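Local coordinates for protein nitroalkane oxidase (Podospora anserina, PDB 3MKH) that oxidises primary and secondary nitroalkanes to aldehydes or ketones with FAD and molecular oxygen, releasing nitrite and hydrogen peroxide, at residues Phe5-Ser8 / Ala9-Gly13; Gln63-Pro66 / Ala67-Gly70; Thr331-Ala334 / Ala335-Glu339. One frame throughout, in Å; residues are numbered along the deposited sequence.

Overall arrangement
The three contacts are local and follow one another along the chain. Contact 1 starts helix 9-33 and contact 2 is a turn between helices 48-56 and 75-88, both belonging to the N-terminal part of the acyl-CoA dehydrogenase fold; contact 3 lies near the end of helix 311-340 in the C-terminal part. Contacts 1 and 3 have centres about 15 Å apart and touch where Leu7 CD1 meets Trp332 CH2 at 3.9 Å, joining the two parts; both also reach the second subunit of the homotetramer. Contact 2 stands apart, its centre about 22 Å from that of contact 1 and about 20 Å from that of contact 3, without touching either. Helix 75-88 packs against both contacts 1 and 3.

Contact 1: Phe5-Ser8 / Ala9-Gly13; sequences FHLS and ASQKG
Ser8 and Gln11 clasp each other at the start of helix 9-33, each side chain bonded to the other's backbone. Ser8 OG stands between its own backbone N and carbonyl carbon (chi1 65°), which turns it to the first helical turn, where it accepts from Gln11 N at 3.2 Å. In return, Gln11 OE1 takes the N-H of Ser8 at 2.9 Å in a nearly straight bond, the donor lying 30° out of the amide carbonyl plane. Gln11 reaches back in two steps: CG, beside its backbone N (chi1 -67°), passes Ser8 OG at 3.3 Å, and the extended chain beyond it carries OE1 on to Ser8 N. Ser8 O begins the helical pattern with a 2.8 Å bond from Lys12 N. Leu7 crosses Gln11 obliquely, CB to CB at 3.7 Å, while its CD2 touches the backbone carbonyl of Gln11. Lys12 runs extended past the same leucine, its CG 3.9 Å from Leu7 CB. An alanine in place of Gln11 would probably leave Ser8 N without its side-chain acceptor and open one half of the capping box. Nearby, Ser10 OG bonds to Glu77 of helix 75-88, and the ring of His6 meets His336 of the second subunit edge-to-face. The reciprocal bonds make a capping box, with Ser8 as N-cap of the first helix of this acyl-CoA dehydrogenase-type subunit.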
# COMPACT_ATOMS: atom_id res chain seq x y z
N PHE A 5 21.93 0.40 21.37
CA PHE A 5 22.02 0.94 20.01
C PHE A 5 23.14 1.98 19.82
O PHE A 5 23.25 2.61 18.77
CB PHE A 5 20.66 1.52 19.58
CG PHE A 5 19.60 0.47 19.34
CD1 PHE A 5 18.92 -0.11 20.41
CD2 PHE A 5 19.28 0.07 18.06
CE1 PHE A 5 17.96 -1.08 20.19
CE2 PHE A 5 18.31 -0.90 17.83
CZ PHE A 5 17.65 -1.47 18.91
N HIS A 6 23.98 2.15 20.84
CA HIS A 6 25.14 3.04 20.72
C HIS A 6 26.28 2.36 19.98
O HIS A 6 26.61 1.20 20.24
CB HIS A 6 25.63 3.50 22.10
CG HIS A 6 24.74 4.52 22.74
ND1 HIS A 6 24.91 4.95 24.04
CD2 HIS A 6 23.67 5.21 22.25
CE1 HIS A 6 23.99 5.86 24.32
NE2 HIS A 6 23.22 6.03 23.26
N LEU A 7 26.91 3.08 19.06
CA LEU A 7 28.07 2.57 18.37
C LEU A 7 29.25 2.61 19.34
O LEU A 7 29.41 3.58 20.08
CB LEU A 7 28.41 3.42 17.15
CG LEU A 7 27.55 3.33 15.89
CD1 LEU A 7 26.14 3.75 16.19
CD2 LEU A 7 28.15 4.21 14.84
N SER A 8 30.07 1.56 19.29
CA SER A 8 31.33 1.52 20.02
C SER A 8 32.32 2.46 19.34
O SER A 8 32.05 2.98 18.27
CB SER A 8 31.89 0.10 20.00
OG SER A 8 32.22 -0.30 18.68
N ALA A 9 33.48 2.67 19.97
CA ALA A 9 34.51 3.51 19.37
C ALA A 9 34.93 2.95 18.01
O ALA A 9 35.16 3.70 17.06
CB ALA A 9 35.72 3.60 20.30
N SER A 10 35.02 1.63 17.91
CA SER A 10 35.38 0.98 16.66
C SER A 10 34.29 1.13 15.58
O SER A 10 34.59 1.19 14.37
CB SER A 10 35.68 -0.50 16.91
OG SER A 10 35.82 -1.19 15.68
N GLN A 11 33.04 1.21 16.00
CA GLN A 11 31.94 1.39 15.07
C GLN A 11 31.82 2.85 14.65
O GLN A 11 31.51 3.15 13.50
CB GLN A 11 30.63 0.85 15.66
CG GLN A 11 30.66 -0.68 15.83
CD GLN A 11 29.55 -1.20 16.72
OE1 GLN A 11 28.99 -0.46 17.53
NE2 GLN A 11 29.22 -2.48 16.56
N LYS A 12 32.09 3.76 15.58
CA LYS A 12 32.16 5.17 15.22
C LYS A 12 33.30 5.39 14.24
O LYS A 12 33.17 6.16 13.29
CB LYS A 12 32.34 6.05 16.46
CG LYS A 12 31.03 6.31 17.17
CD LYS A 12 31.23 7.01 18.51
CE LYS A 12 29.93 7.00 19.30
NZ LYS A 12 30.08 7.57 20.67
N GLY A 13 34.40 4.69 14.46
CA GLY A 13 35.56 4.79 13.59
C GLY A 13 35.21 4.34 12.18
O GLY A 13 35.58 4.99 11.19

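Contact 2: Gln63-Pro66 / Ala67-Gly70; sequences QISP and AHGG
Ser65 O is the hub of the backbone bonding that folds Gln63-Pro66 onto Ala67-Gly70. It accepts from His68 N at 2.8 Å and from Gly70 N at 3.1 Å, and the two donors come from opposite faces of its carbonyl plane, each nearly 50° out of it. One oxygen is thus gripped by two amides, closing a short turn and the wider loop around it. A third bond, from Gly69 N to Pro66 O, is straight at the hydrogen (164°), although the donor stands well above the carbonyl plane.

The side-chain polar contact is slighter. Ser65 OG receives a weak bond from Ala67 N at 3.1 Å and also lies against the methyl of Ala67. His68 sets ND1 3.5 Å from the same hydroxyl, which approaches the ring obliquely.

Two C-H...O contacts bring Gly70 close to the incoming chain: its CA lies 3.3 Å from Ile64 O, and its own O faces Pro66 CA at 3.2 Å. A side chain on Gly70 would run into Ile64 O. Gly69 has a positive phi (90°), at which a CB would press on the preceding carbonyl oxygen.

The nonpolar part rests on Ile64. CG2 is anti to the backbone N, a position that lays it against Gly70 CA at 3.8 Å and His68 CB at 4.0 Å.

Outside the turn, Ile64 packs on Leu118 of helix 115-118 and on Phe121 and Leu122, and His68 also leans on Leu118. Gln63 NE2 bonds to Ile96 O, tying the loop between helices 48-56 and 75-88 to helix 90-109.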
# COMPACT_ATOMS: atom_id res chain seq x y z
N GLN A 63 37.47 -7.27 3.17
CA GLN A 63 36.45 -8.19 2.66
C GLN A 63 36.85 -9.64 2.89
O GLN A 63 36.10 -10.54 2.58
CB GLN A 63 36.23 -7.95 1.16
CG GLN A 63 35.66 -6.59 0.86
CD GLN A 63 35.66 -6.27 -0.63
OE1 GLN A 63 36.37 -6.90 -1.42
NE2 GLN A 63 34.86 -5.29 -1.01
N ILE A 64 38.05 -9.86 3.43
CA ILE A 64 38.55 -11.22 3.61
C ILE A 64 38.56 -11.56 5.09
O ILE A 64 38.94 -10.75 5.94
CB ILE A 64 39.95 -11.40 2.96
CG1 ILE A 64 39.82 -11.29 1.44
CG2 ILE A 64 40.58 -12.75 3.33
CD1 ILE A 64 41.15 -11.22 0.71
N SER A 65 38.11 -12.76 5.43
CA SER A 65 37.97 -13.10 6.83
C SER A 65 39.33 -13.23 7.54
O SER A 65 40.32 -13.62 6.92
CB SER A 65 37.15 -14.38 6.95
OG SER A 65 37.99 -15.45 7.30
N PRO A 66 39.39 -12.90 8.83
CA PRO A 66 40.64 -13.06 9.60
C PRO A 66 41.20 -14.47 9.49
O PRO A 66 42.42 -14.64 9.54
CB PRO A 66 40.20 -12.80 11.04
CG PRO A 66 39.06 -11.79 10.88
CD PRO A 66 38.32 -12.29 9.64
N ALA A 67 40.33 -15.46 9.31
CA ALA A 67 40.80 -16.83 9.19
C ALA A 67 41.70 -17.03 7.98
O ALA A 67 42.50 -17.97 7.96
CB ALA A 67 39.61 -17.81 9.17
N HIS A 68 41.59 -16.16 6.98
CA HIS A 68 42.46 -16.25 5.81
C HIS A 68 43.47 -15.11 5.69
O HIS A 68 43.98 -14.84 4.60
CB HIS A 68 41.63 -16.39 4.53
CG HIS A 68 40.73 -17.58 4.58
ND1 HIS A 68 39.38 -17.49 4.81
CD2 HIS A 68 41.01 -18.91 4.52
CE1 HIS A 68 38.85 -18.70 4.86
NE2 HIS A 68 39.82 -19.58 4.68
N GLY A 69 43.76 -14.46 6.80
CA GLY A 69 44.74 -13.39 6.81
C GLY A 69 44.18 -12.01 6.52
O GLY A 69 44.94 -11.04 6.46
N GLY A 70 42.87 -11.93 6.31
CA GLY A 70 42.22 -10.66 6.06
C GLY A 70 41.86 -9.93 7.34
O GLY A 70 42.11 -10.41 8.44

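Contact 3: Thr331-Ala334 / Ala335-Glu339; sequences TWKA and AHAME
Thr331-Ala334 and Ala335-Glu339 meet as successive turns of one alpha-helix, close to the end of helix 311-340 in the C-terminal part of the fold. Four i to i+4 backbone bonds join them: Ala335 N to Thr331 O, His336 N to Trp332 O, Ala337 N to Lys333 O, and Met338 N to Ala334 O. The bond from Ala337 N to Lys333 O is 2.8 Å long and nearly straight (169°).

Most side-chain contact here is with the carbonyls of the preceding turn. Ala335 CB lies 3.5 Å from both Thr331 O and Trp332 O, and Ala337 CB rests 3.4 Å from Lys333 O. Met338 keeps CG beside its backbone N (chi1 -82°), which brings that carbon to 3.2 Å from Ala334 O; bends at chi2 and chi3 then lead its sulfur end away.

Lys333 and His336 are linked through a water. The water accepts from Lys333 NZ at 2.9 Å and sits in the plane of the imidazole at its edge, 2.7 Å from His336 ND1. His336 has CG anti to its backbone N (chi1 -175°), which directs the ring outward along the flank shared with the lysine. NZ is held as well by Ser424 O.

Around the helix, Trp332 and Ala335 pack on Ile76 of helix 75-88, while Lys333 and Ala337 touch Leu351 of helix 345-374. Phe5 of the second subunit packs on Lys333.

The nitrogen of this buried lysine is therefore paired with a carbonyl and a water. A positive charge on it would probably disfavour protonation of His336, whose ND1 lies 5.4 Å from NZ.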
# COMPACT_ATOMS: atom_id res chain seq x y z
N THR A 331 17.91 -3.87 9.59
CA THR A 331 19.19 -4.28 9.01
C THR A 331 20.22 -4.59 10.11
O THR A 331 20.95 -5.57 10.03
CB THR A 331 19.74 -3.22 8.04
OG1 THR A 331 18.89 -3.14 6.90
CG2 THR A 331 21.14 -3.59 7.58
N TRP A 332 20.30 -3.73 11.13
CA TRP A 332 21.29 -3.94 12.20
C TRP A 332 20.95 -5.17 13.06
O TRP A 332 21.84 -5.91 13.49
CB TRP A 332 21.43 -2.69 13.06
CG TRP A 332 22.18 -1.57 12.37
CD1 TRP A 332 22.53 -1.51 11.05
CD2 TRP A 332 22.69 -0.38 12.97
NE1 TRP A 332 23.22 -0.34 10.79
CE2 TRP A 332 23.33 0.37 11.95
CE3 TRP A 332 22.68 0.13 14.28
CZ2 TRP A 332 23.94 1.60 12.20
CZ3 TRP A 332 23.28 1.36 14.52
CH2 TRP A 332 23.91 2.08 13.48
N LYS A 333 19.67 -5.39 13.31
CA LYS A 333 19.25 -6.61 14.02
C LYS A 333 19.71 -7.86 13.25
O LYS A 333 20.28 -8.79 13.83
CB LYS A 333 17.74 -6.61 14.27
CG LYS A 333 17.18 -7.95 14.74
CD LYS A 333 17.75 -8.38 16.09
CE LYS A 333 17.29 -9.83 16.43
NZ LYS A 333 17.74 -10.33 17.76
N ALA A 334 19.44 -7.88 11.95
CA ALA A 334 19.85 -9.01 11.11
C ALA A 334 21.37 -9.14 11.10
O ALA A 334 21.89 -10.25 11.15
CB ALA A 334 19.32 -8.84 9.67
N ALA A 335 22.08 -8.02 11.00
CA ALA A 335 23.54 -8.06 11.02
C ALA A 335 24.03 -8.72 12.33
O ALA A 335 24.92 -9.57 12.33
CB ALA A 335 24.11 -6.67 10.90
N HIS A 336 23.43 -8.30 13.44
CA HIS A 336 23.86 -8.79 14.74
C HIS A 336 23.51 -10.27 14.91
O HIS A 336 24.34 -11.08 15.34
CB HIS A 336 23.26 -7.94 15.86
CG HIS A 336 23.75 -8.32 17.22
ND1 HIS A 336 23.02 -9.12 18.08
CD2 HIS A 336 24.91 -8.03 17.86
CE1 HIS A 336 23.71 -9.29 19.20
NE2 HIS A 336 24.86 -8.64 19.09
N ALA A 337 22.27 -10.63 14.58
CA ALA A 337 21.83 -12.02 14.75
C ALA A 337 22.60 -13.02 13.87
O ALA A 337 22.91 -14.15 14.30
CB ALA A 337 20.31 -12.13 14.50
N MET A 338 22.92 -12.60 12.64
CA MET A 338 23.66 -13.49 11.75
C MET A 338 24.95 -13.97 12.40
O MET A 338 25.38 -15.10 12.20
CB MET A 338 23.98 -12.81 10.42
CG MET A 338 22.82 -12.84 9.43
SD MET A 338 22.41 -14.52 8.93
CE MET A 338 23.85 -14.96 7.95
N GLU A 339 25.58 -13.09 13.17
CA GLU A 339 26.88 -13.42 13.77
C GLU A 339 26.80 -13.83 15.26
O GLU A 339 27.73 -14.45 15.78
CB GLU A 339 27.88 -12.28 13.53
CG GLU A 339 28.23 -12.13 12.04
CD GLU A 339 29.24 -11.04 11.73
OE1 GLU A 339 29.88 -11.12 10.66
OE2 GLU A 339 29.38 -10.10 12.54
O HOH W 1 20.68 -10.44 17.97